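Local coordinates for insecticidal crystal protein Cry35Ab1 (Bacillus thuringiensis, PDB 4JP0) that forms one half of a binary insecticidal toxin that, together with its partner protein Cry34Ab1, kills western corn rootworm larvae, probably by attacking the midgut epithelium, at residues 225-236 with 290-301. Sequence-based numbering, arbitrary orientation.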
ATOM      1  N   GLU A 225      29.349  -9.988 -34.449  1.00 33.33           N
ATOM      2  CA  GLU A 225      29.759 -10.595 -33.195  1.00 34.83           C
ATOM      3  C   GLU A 225      28.619 -10.574 -32.208  1.00 34.59           C
ATOM      4  O   GLU A 225      27.721  -9.747 -32.318  1.00 33.98           O
ATOM      5  CB  GLU A 225      30.967  -9.868 -32.603  1.00 34.87           C
ATOM      6  CG  GLU A 225      30.648  -8.511 -31.977  1.00 36.43           C
ATOM      7  CD  GLU A 225      31.825  -8.019 -31.141  1.00 39.00           C
ATOM      8  OE1 GLU A 225      32.736  -8.855 -30.929  1.00 39.68           O
ATOM      9  OE2 GLU A 225      31.869  -6.834 -30.721  1.00 36.77           O
ATOM     10  N   LYS A 226      28.671 -11.514 -31.266  1.00 35.26           N
ATOM     11  CA  LYS A 226      27.742 -11.582 -30.154  1.00 36.61           C
ATOM     12  C   LYS A 226      28.569 -11.129 -28.966  1.00 36.32           C
ATOM     13  O   LYS A 226      29.777 -11.355 -28.914  1.00 35.40           O
ATOM     14  CB  LYS A 226      27.299 -13.026 -29.892  1.00 37.95           C
ATOM     15  CG  LYS A 226      26.876 -13.843 -31.133  1.00 41.54           C
ATOM     16  CD  LYS A 226      26.196 -15.162 -30.668  1.00 45.54           C
ATOM     17  CE  LYS A 226      25.348 -15.846 -31.764  1.00 46.19           C
ATOM     18  NZ  LYS A 226      24.637 -17.069 -31.228  1.00 46.30           N
ATOM     19  N   LYS A 227      27.937 -10.489 -28.002  1.00 36.67           N
ATOM     20  CA  LYS A 227      28.685 -10.031 -26.843  1.00 37.33           C
ATOM     21  C   LYS A 227      27.863 -10.350 -25.629  1.00 36.97           C
ATOM     22  O   LYS A 227      26.674 -10.077 -25.598  1.00 35.01           O
ATOM     23  CB  LYS A 227      28.940  -8.529 -26.938  1.00 38.30           C
ATOM     24  CG  LYS A 227      30.315  -8.107 -26.465  1.00 40.14           C
ATOM     25  CD  LYS A 227      30.460  -6.598 -26.477  1.00 43.62           C
ATOM     26  CE  LYS A 227      31.925  -6.179 -26.485  1.00 44.98           C
ATOM     27  NZ  LYS A 227      32.054  -4.691 -26.434  1.00 46.10           N
ATOM     28  N   SER A 228      28.498 -10.992 -24.657  1.00 37.33           N
ATOM     29  CA  SER A 228      27.838 -11.360 -23.429  1.00 38.11           C
ATOM     30  C   SER A 228      27.964 -10.193 -22.463  1.00 37.94           C
ATOM     31  O   SER A 228      28.954  -9.459 -22.482  1.00 38.11           O
ATOM     32  CB  SER A 228      28.472 -12.636 -22.847  1.00 38.92           C
ATOM     33  OG  SER A 228      27.645 -13.162 -21.816  1.00 40.25           O
ATOM     34  N   TYR A 229      26.941  -9.997 -21.640  1.00 36.61           N
ATOM     35  CA  TYR A 229      26.995  -8.926 -20.667  1.00 36.21           C
ATOM     36  C   TYR A 229      26.053  -9.192 -19.501  1.00 36.26           C
ATOM     37  O   TYR A 229      25.270 -10.152 -19.504  1.00 35.42           O
ATOM     38  CB  TYR A 229      26.673  -7.577 -21.325  1.00 36.06           C
ATOM     39  CG  TYR A 229      25.226  -7.390 -21.731  1.00 34.52           C
ATOM     40  CD1 TYR A 229      24.338  -6.661 -20.924  1.00 33.09           C
ATOM     41  CD2 TYR A 229      24.740  -7.920 -22.919  1.00 33.34           C
ATOM     42  CE1 TYR A 229      23.020  -6.485 -21.291  1.00 30.78           C
ATOM     43  CE2 TYR A 229      23.399  -7.746 -23.292  1.00 31.92           C
ATOM     44  CZ  TYR A 229      22.549  -7.029 -22.474  1.00 31.38           C
ATOM     45  OH  TYR A 229      21.226  -6.830 -22.844  1.00 30.63           O
ATOM     46  N   THR A 230      26.141  -8.339 -18.498  1.00 36.00           N
ATOM     47  CA  THR A 230      25.278  -8.477 -17.350  1.00 36.23           C
ATOM     48  C   THR A 230      24.725  -7.109 -16.967  1.00 36.03           C
ATOM     49  O   THR A 230      25.419  -6.093 -17.040  1.00 36.07           O
ATOM     50  CB  THR A 230      26.081  -9.094 -16.188  0.50 36.51           C
ATOM     51  OG1 THR A 230      25.227  -9.314 -15.069  0.50 35.43           O
ATOM     52  CG2 THR A 230      27.109  -8.111 -15.661  0.50 37.40           C
ATOM     53  N   TYR A 231      23.453  -7.078 -16.615  1.00 35.55           N
ATOM     54  CA  TYR A 231      22.862  -5.838 -16.134  1.00 34.99           C
ATOM     55  C   TYR A 231      22.313  -6.144 -14.763  1.00 34.40           C
ATOM     56  O   TYR A 231      22.122  -7.306 -14.422  1.00 34.65           O
ATOM     57  CB  TYR A 231      21.771  -5.287 -17.061  1.00 34.43           C
ATOM     58  CG  TYR A 231      20.552  -6.156 -17.191  1.00 34.61           C
ATOM     59  CD1 TYR A 231      19.492  -6.034 -16.297  1.00 35.89           C
ATOM     60  CD2 TYR A 231      20.443  -7.092 -18.211  1.00 36.00           C
ATOM     61  CE1 TYR A 231      18.384  -6.813 -16.411  1.00 37.86           C
ATOM     62  CE2 TYR A 231      19.312  -7.880 -18.335  1.00 38.06           C
ATOM     63  CZ  TYR A 231      18.288  -7.730 -17.428  1.00 38.47           C
ATOM     64  OH  TYR A 231      17.151  -8.492 -17.501  1.00 42.00           O
ATOM     65  N   GLU A 232      22.089  -5.099 -13.983  1.00 33.98           N
ATOM     66  CA  GLU A 232      21.572  -5.221 -12.633  1.00 34.06           C
ATOM     67  C   GLU A 232      20.082  -4.918 -12.548  1.00 33.58           C
ATOM     68  O   GLU A 232      19.564  -4.104 -13.294  1.00 32.52           O
ATOM     69  CB  GLU A 232      22.303  -4.223 -11.752  1.00 35.33           C
ATOM     70  CG  GLU A 232      23.801  -4.478 -11.668  1.00 38.83           C
ATOM     71  CD  GLU A 232      24.523  -3.351 -10.955  1.00 45.43           C
ATOM     72  OE1 GLU A 232      23.832  -2.556 -10.247  1.00 50.43           O
ATOM     73  OE2 GLU A 232      25.765  -3.261 -11.100  1.00 49.21           O
ATOM     74  N   TRP A 233      19.398  -5.568 -11.624  1.00 32.38           N
ATOM     75  CA  TRP A 233      17.999  -5.251 -11.384  1.00 31.91           C
ATOM     76  C   TRP A 233      17.703  -5.626  -9.952  1.00 31.84           C
ATOM     77  O   TRP A 233      18.599  -6.089  -9.233  1.00 31.79           O
ATOM     78  CB  TRP A 233      17.082  -5.971 -12.361  1.00 31.44           C
ATOM     79  CG  TRP A 233      17.166  -7.477 -12.298  1.00 31.38           C
ATOM     80  CD1 TRP A 233      18.104  -8.288 -12.881  1.00 30.69           C
ATOM     81  CD2 TRP A 233      16.244  -8.340 -11.641  1.00 31.46           C
ATOM     82  NE1 TRP A 233      17.823  -9.607 -12.606  1.00 28.90           N
ATOM     83  CE2 TRP A 233      16.684  -9.663 -11.839  1.00 31.72           C
ATOM     84  CE3 TRP A 233      15.098  -8.122 -10.874  1.00 32.10           C
ATOM     85  CZ2 TRP A 233      16.010 -10.760 -11.313  1.00 34.16           C
ATOM     86  CZ3 TRP A 233      14.426  -9.204 -10.353  1.00 33.41           C
ATOM     87  CH2 TRP A 233      14.882 -10.511 -10.567  1.00 32.64           C
ATOM     88  N   GLY A 234      16.458  -5.445  -9.537  1.00 31.69           N
ATOM     89  CA  GLY A 234      16.086  -5.719  -8.158  1.00 32.20           C
ATOM     90  C   GLY A 234      15.980  -4.405  -7.395  1.00 32.16           C
ATOM     91  O   GLY A 234      15.353  -3.450  -7.855  1.00 30.81           O
ATOM     92  N   THR A 235      16.625  -4.344  -6.244  1.00 31.87           N
ATOM     93  CA  THR A 235      16.600  -3.130  -5.454  1.00 32.19           C
ATOM     94  C   THR A 235      17.856  -3.020  -4.646  1.00 32.77           C
ATOM     95  O   THR A 235      18.424  -4.036  -4.252  1.00 33.69           O
ATOM     96  CB  THR A 235      15.375  -3.103  -4.531  1.00 32.02           C
ATOM     97  OG1 THR A 235      15.370  -1.878  -3.781  1.00 31.17           O
ATOM     98  CG2 THR A 235      15.489  -4.193  -3.463  1.00 30.60           C
ATOM     99  N   GLU A 236      18.294  -1.792  -4.415  1.00 33.55           N
ATOM    100  CA  GLU A 236      19.468  -1.543  -3.595  1.00 35.51           C
ATOM    101  C   GLU A 236      19.037  -1.003  -2.251  1.00 35.15           C
ATOM    102  O   GLU A 236      19.867  -0.658  -1.412  1.00 36.23           O
ATOM    103  CB  GLU A 236      20.412  -0.537  -4.260  1.00 36.93           C
ATOM    104  CG  GLU A 236      21.166  -1.080  -5.466  1.00 40.57           C
ATOM    105  CD  GLU A 236      22.132  -0.072  -6.058  1.00 45.64           C
ATOM    106  OE1 GLU A 236      22.148   1.089  -5.586  1.00 47.22           O
ATOM    107  OE2 GLU A 236      22.863  -0.441  -7.010  1.00 48.98           O
ATOM    108  N   MET A 290      12.971  -9.487  -2.663  1.00 34.01           N
ATOM    109  CA  MET A 290      13.812  -8.896  -3.705  1.00 34.87           C
ATOM    110  C   MET A 290      15.113  -8.332  -3.155  1.00 35.09           C
ATOM    111  O   MET A 290      15.118  -7.538  -2.203  1.00 34.26           O
ATOM    112  CB  MET A 290      13.110  -7.772  -4.455  1.00 33.88           C
ATOM    113  CG  MET A 290      13.977  -7.264  -5.612  1.00 35.22           C
ATOM    114  SD  MET A 290      13.250  -5.827  -6.319  1.00 35.28           S
ATOM    115  CE  MET A 290      11.776  -6.541  -7.070  1.00 35.84           C
ATOM    116  N   GLU A 291      16.229  -8.708  -3.754  1.00 36.10           N
ATOM    117  CA  GLU A 291      17.483  -8.085  -3.413  1.00 37.19           C
ATOM    118  C   GLU A 291      18.098  -7.412  -4.639  1.00 37.24           C
ATOM    119  O   GLU A 291      17.405  -6.863  -5.425  1.00 36.12           O
ATOM    120  CB  GLU A 291      18.453  -9.054  -2.773  1.00 38.37           C
ATOM    121  CG  GLU A 291      17.817 -10.250  -2.162  1.00 42.56           C
ATOM    122  CD  GLU A 291      18.784 -11.151  -1.453  1.00 47.99           C
ATOM    123  OE1 GLU A 291      20.021 -10.996  -1.593  1.00 50.26           O
ATOM    124  OE2 GLU A 291      18.276 -12.008  -0.733  1.00 52.09           O
ATOM    125  N   LYS A 292      19.406  -7.472  -4.756  1.00 37.51           N
ATOM    126  CA  LYS A 292      20.134  -6.929  -5.895  1.00 39.10           C
ATOM    127  C   LYS A 292      20.619  -8.109  -6.764  1.00 39.22           C
ATOM    128  O   LYS A 292      21.286  -9.013  -6.259  1.00 37.32           O
ATOM    129  CB  LYS A 292      21.318  -6.094  -5.387  1.00 39.44           C
ATOM    130  CG  LYS A 292      22.192  -5.474  -6.454  1.00 42.36           C
ATOM    131  CD  LYS A 292      23.173  -4.465  -5.841  1.00 47.20           C
ATOM    132  CE  LYS A 292      24.042  -3.787  -6.906  1.00 50.85           C
ATOM    133  NZ  LYS A 292      24.354  -2.336  -6.604  1.00 52.45           N
ATOM    134  N   TYR A 293      20.291  -8.098  -8.060  1.00 40.12           N
ATOM    135  CA  TYR A 293      20.675  -9.195  -8.969  1.00 41.40           C
ATOM    136  C   TYR A 293      21.410  -8.774 -10.233  1.00 42.46           C
ATOM    137  O   TYR A 293      21.490  -7.592 -10.551  1.00 42.09           O
ATOM    138  CB  TYR A 293      19.441  -9.992  -9.393  1.00 41.70           C
ATOM    139  CG  TYR A 293      18.584 -10.397  -8.235  1.00 39.82           C
ATOM    140  CD1 TYR A 293      17.391  -9.729  -7.969  1.00 38.74           C
ATOM    141  CD2 TYR A 293      18.977 -11.434  -7.383  1.00 39.01           C
ATOM    142  CE1 TYR A 293      16.607 -10.084  -6.898  1.00 38.77           C
ATOM    143  CE2 TYR A 293      18.208 -11.790  -6.308  1.00 40.12           C
ATOM    144  CZ  TYR A 293      17.018 -11.114  -6.071  1.00 38.05           C
ATOM    145  OH  TYR A 293      16.236 -11.460  -5.011  1.00 38.38           O
ATOM    146  N   GLN A 294      21.950  -9.770 -10.945  1.00 43.58           N
ATOM    147  CA  GLN A 294      22.582  -9.557 -12.256  1.00 45.02           C
ATOM    148  C   GLN A 294      22.108 -10.624 -13.226  1.00 45.22           C
ATOM    149  O   GLN A 294      22.275 -11.809 -12.977  1.00 44.76           O
ATOM    150  CB  GLN A 294      24.094  -9.607 -12.162  1.00 45.24           C
ATOM    151  CG  GLN A 294      24.643  -8.783 -11.032  1.00 48.98           C
ATOM    152  CD  GLN A 294      25.917  -8.055 -11.414  1.00 52.81           C
ATOM    153  OE1 GLN A 294      26.742  -8.589 -12.157  1.00 54.24           O
ATOM    154  NE2 GLN A 294      26.081  -6.828 -10.904  1.00 54.69           N
ATOM    155  N   GLU A 295      21.485 -10.208 -14.319  1.00 44.99           N
ATOM    156  CA  GLU A 295      20.961 -11.170 -15.253  1.00 45.31           C
ATOM    157  C   GLU A 295      21.926 -11.279 -16.403  1.00 44.71           C
ATOM    158  O   GLU A 295      22.304 -10.273 -17.013  1.00 43.54           O
ATOM    159  CB  GLU A 295      19.582 -10.753 -15.760  1.00 46.18           C
ATOM    160  CG  GLU A 295      18.907 -11.813 -16.624  1.00 50.34           C
ATOM    161  CD  GLU A 295      18.699 -13.132 -15.897  1.00 56.01           C
ATOM    162  OE1 GLU A 295      18.736 -13.129 -14.648  1.00 59.39           O
ATOM    163  OE2 GLU A 295      18.504 -14.180 -16.571  1.00 59.28           O
ATOM    164  N   GLN A 296      22.338 -12.502 -16.692  1.00 44.25           N
ATOM    165  CA  GLN A 296      23.250 -12.720 -17.814  1.00 45.12           C
ATOM    166  C   GLN A 296      22.448 -12.556 -19.089  1.00 44.64           C
ATOM    167  O   GLN A 296      21.316 -13.036 -19.179  1.00 45.54           O
ATOM    168  CB  GLN A 296      23.851 -14.123 -17.733  1.00 45.30           C
ATOM    169  CG  GLN A 296      24.879 -14.442 -18.815  1.00 49.64           C
ATOM    170  CD  GLN A 296      25.485 -15.827 -18.623  1.00 54.67           C
ATOM    171  OE1 GLN A 296      25.201 -16.504 -17.623  1.00 56.66           O
ATOM    172  NE2 GLN A 296      26.321 -16.249 -19.568  1.00 55.43           N
ATOM    173  N   SER A 297      22.991 -11.849 -20.069  1.00 43.68           N
ATOM    174  CA  SER A 297      22.272 -11.715 -21.313  1.00 43.00           C
ATOM    175  C   SER A 297      23.234 -11.640 -22.468  1.00 41.94           C
ATOM    176  O   SER A 297      24.455 -11.662 -22.284  1.00 41.17           O
ATOM    177  CB  SER A 297      21.340 -10.505 -21.310  1.00 44.19           C
ATOM    178  OG  SER A 297      20.289 -10.713 -22.235  1.00 46.27           O
ATOM    179  N   GLU A 298      22.686 -11.568 -23.667  1.00 40.42           N
ATOM    180  CA  GLU A 298      23.538 -11.574 -24.837  1.00 40.07           C
ATOM    181  C   GLU A 298      22.946 -10.643 -25.874  1.00 38.61           C
ATOM    182  O   GLU A 298      21.723 -10.508 -25.940  1.00 37.35           O
ATOM    183  CB  GLU A 298      23.608 -12.998 -25.403  1.00 39.98           C
ATOM    184  CG  GLU A 298      25.008 -13.439 -25.764  1.00 44.50           C
ATOM    185  CD  GLU A 298      25.046 -14.697 -26.625  1.00 48.17           C
ATOM    186  OE1 GLU A 298      24.010 -15.056 -27.237  1.00 50.96           O
ATOM    187  OE2 GLU A 298      26.128 -15.314 -26.699  1.00 48.74           O
ATOM    188  N   ILE A 299      23.817  -9.978 -26.638  1.00 37.32           N
ATOM    189  CA  ILE A 299      23.402  -9.175 -27.784  1.00 37.12           C
ATOM    190  C   ILE A 299      24.091  -9.741 -28.998  1.00 36.13           C
ATOM    191  O   ILE A 299      25.304  -9.973 -28.986  1.00 35.78           O
ATOM    192  CB  ILE A 299      23.835  -7.698 -27.710  1.00 37.27           C
ATOM    193  CG1 ILE A 299      23.380  -7.018 -26.436  1.00 37.54           C
ATOM    194  CG2 ILE A 299      23.315  -6.952 -28.946  1.00 38.20           C
ATOM    195  CD1 ILE A 299      21.884  -7.106 -26.162  1.00 37.63           C
ATOM    196  N   ASP A 300      23.327  -9.939 -30.055  1.00 34.91           N
ATOM    197  CA  ASP A 300      23.871 -10.459 -31.297  1.00 34.60           C
ATOM    198  C   ASP A 300      23.828  -9.337 -32.331  1.00 32.84           C
ATOM    199  O   ASP A 300      22.838  -8.628 -32.403  1.00 31.64           O
ATOM    200  CB  ASP A 300      22.983 -11.617 -31.759  1.00 35.34           C
ATOM    201  CG  ASP A 300      23.703 -12.604 -32.650  1.00 39.89           C
ATOM    202  OD1 ASP A 300      24.557 -12.191 -33.473  1.00 43.03           O
ATOM    203  OD2 ASP A 300      23.462 -13.832 -32.599  1.00 45.15           O
ATOM    204  N   ASN A 301      24.932  -9.136 -33.059  1.00 31.48           N
ATOM    205  CA  ASN A 301      24.999  -8.197 -34.183  1.00 30.62           C
ATOM    206  C   ASN A 301      25.510  -8.896 -35.442  1.00 30.92           C
ATOM    207  O   ASN A 301      26.720  -8.895 -35.738  1.00 30.58           O
ATOM    208  CB  ASN A 301      25.897  -7.004 -33.904  1.00 30.30           C
ATOM    209  CG  ASN A 301      26.108  -6.164 -35.146  1.00 28.62           C
ATOM    210  OD1 ASN A 301      25.223  -6.074 -35.984  1.00 26.65           O
ATOM    211  ND2 ASN A 301      27.276  -5.564 -35.282  1.00 25.07           N
TER
HETATM  212  O   HOH W   1      20.024  -8.676 -24.009  1.00 35.60           O
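Three aromatic rings of strand 225-234 each take the CB of their cross-strand partner on one face. S297 CB lies over the Y229 ring, E295 CB over Y231, and Y293 CB over the five-membered ring of W233, 3.9 Å from its centroid. The three share a first torsion, with CG between the backbone N and carbonyl carbon (chi1 61° in W233), which swings each ring over strand 292-301. The Y293 ring continues across the indole as an oblique pair, CD1 sitting 3.7 Å from W233 CH2 with the planes at 38°. At the Y229 edge, K227 O lies in plane, while I299 CG1 comes obliquely to CE2.

Y229–S297, Y231–E295 and W233–Y293 are hydrogen-bonded pairs of an antiparallel ribbon; the straightest link is Y293 N to W233 O, 2.9 Å at 170°, whereas Y231 N to E295 O and E225 N to N301 O are weak. T235 N to E291 O carries the pairing on past G234. The aromatic side faces the long strands of the toxin_10 region: Y229 rests on V219 and V343, W233 on L313 and N338.

T230, E232 and Q294 share the other face. Near its end K292 NZ meets E236 OE2 in a salt bridge whose very short modelled distance is doubtful; K292 NZ also makes a long one, 3.7 Å, to E232 OE1.

A water joining S297 OG and E298 O anchors Y229 OH (2.5 Å), as does Y341 OH. Buried W233 NE1 has no partner in the model, a probable cost offset by packing. The ring-bearing face thus mixes aromatic and polar groups; the other is mainly polar and charged.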